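Side-chain contact in sugar ABC transporter substrate-binding protein, BlMnBP1 (Bifidobacterium animalis subsp. lactis ATCC 27673, PDB 6I5R), which serves as the substrate-binding protein of an ABC transporter and binds mannobiose, probably capturing manno-oligosaccharides for uptake by the bacterium: residues P168-P171 with E172-Q175. Residues are numbered along the deposited sequence; the frame is centred on the assembly and turned at random.
Sequences PKTP and EEFQ
T170 and E173 cross at a slant: T170 OG1 meets the amide of E173, while the E173 side chain runs back to the amide of K169. The first bond is almost in line (T170 OG1 to E173 N 3.1 Å, 170° at the hydrogen), chi1 of 74° setting OG1 between its own backbone N and carbonyl carbon. The extended chain of E173 passes this oxygen, its CG 3.1 Å from T170 OG1, and K169 N lies 2.9 Å from E173 OE1. That donor comes from the anti side, 25° out of the carboxylate plane. T170 is thus the N-cap of helix 171-184 in a variation on the capping box: the glutamate answers the residue before the cap instead of the cap itself, and P171 takes the first position after it, where the helix asks for no amide hydrogen. Shortening E173 to an alanine removes the carboxylate, which is likely to leave the amide of K169 without this acceptor and the turn before the helix freer to shift, though the threonine cap would survive. P168 CG meets the edge of the F174 ring in its plane, 3.8 Å from F174 CD1, while T246 of helix 239-252 touches both F174 and P171. A water links P171 O to Q175 NE2, and Q175 OE1 bonds to N253.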
# COMPACT_ATOMS: atom_id res chain seq x y z
N PRO A 168 -22.24 -0.92 2.77
CA PRO A 168 -22.48 -0.13 1.56
C PRO A 168 -21.65 -0.63 0.39
O PRO A 168 -20.50 -1.03 0.57
CB PRO A 168 -22.06 1.30 1.97
CG PRO A 168 -21.14 1.12 3.13
CD PRO A 168 -21.64 -0.14 3.85
N LYS A 169 -22.24 -0.60 -0.80
CA LYS A 169 -21.57 -1.12 -1.98
C LYS A 169 -21.43 -0.12 -3.10
O LYS A 169 -20.82 -0.45 -4.13
CB LYS A 169 -22.33 -2.35 -2.49
CG LYS A 169 -22.34 -3.52 -1.51
CD LYS A 169 -23.28 -4.65 -1.97
CE LYS A 169 -22.99 -5.18 -3.36
NZ LYS A 169 -24.18 -5.92 -3.94
N THR A 170 -22.01 1.07 -2.97
CA THR A 170 -21.91 2.14 -3.93
C THR A 170 -21.54 3.41 -3.18
O THR A 170 -21.69 3.48 -1.96
CB THR A 170 -23.24 2.35 -4.65
OG1 THR A 170 -24.13 2.99 -3.72
CG2 THR A 170 -23.80 0.99 -5.10
N PRO A 171 -21.08 4.43 -3.89
CA PRO A 171 -20.78 5.70 -3.19
C PRO A 171 -22.00 6.31 -2.56
O PRO A 171 -21.90 6.90 -1.47
CB PRO A 171 -20.19 6.58 -4.31
CG PRO A 171 -19.50 5.57 -5.22
CD PRO A 171 -20.50 4.41 -5.25
N GLU A 172 -23.16 6.19 -3.21
CA GLU A 172 -24.36 6.81 -2.66
C GLU A 172 -24.79 6.13 -1.37
O GLU A 172 -25.17 6.81 -0.40
CB GLU A 172 -25.48 6.78 -3.71
CG GLU A 172 -25.11 7.56 -4.98
CD GLU A 172 -24.56 6.71 -6.15
OE1 GLU A 172 -23.76 5.74 -5.92
OE2 GLU A 172 -24.95 7.06 -7.31
N GLU A 173 -24.71 4.80 -1.32
CA GLU A 173 -24.98 4.06 -0.09
C GLU A 173 -23.99 4.44 1.01
O GLU A 173 -24.38 4.62 2.16
CB GLU A 173 -24.94 2.55 -0.37
CG GLU A 173 -25.99 2.05 -1.40
CD GLU A 173 -26.07 0.51 -1.50
OE1 GLU A 173 -25.15 -0.19 -1.01
OE2 GLU A 173 -27.08 0.01 -2.10
N PHE A 174 -22.71 4.59 0.66
CA PHE A 174 -21.71 4.97 1.66
C PHE A 174 -22.05 6.31 2.30
O PHE A 174 -22.03 6.45 3.52
CB PHE A 174 -20.31 5.02 1.02
CG PHE A 174 -19.16 5.15 2.01
CD1 PHE A 174 -18.97 4.22 3.01
CD2 PHE A 174 -18.26 6.19 1.91
CE1 PHE A 174 -17.90 4.34 3.88
CE2 PHE A 174 -17.21 6.31 2.80
CZ PHE A 174 -17.03 5.38 3.77
N GLN A 175 -22.31 7.34 1.47
CA GLN A 175 -22.66 8.66 2.00
C GLN A 175 -23.93 8.59 2.85
O GLN A 175 -24.04 9.25 3.89
CB GLN A 175 -22.83 9.66 0.85
CG GLN A 175 -21.54 9.98 0.01
CD GLN A 175 -20.41 10.54 0.87
OE1 GLN A 175 -20.65 11.29 1.83
NE2 GLN A 175 -19.15 10.19 0.52
O HOH W 1 -18.98 8.04 -1.38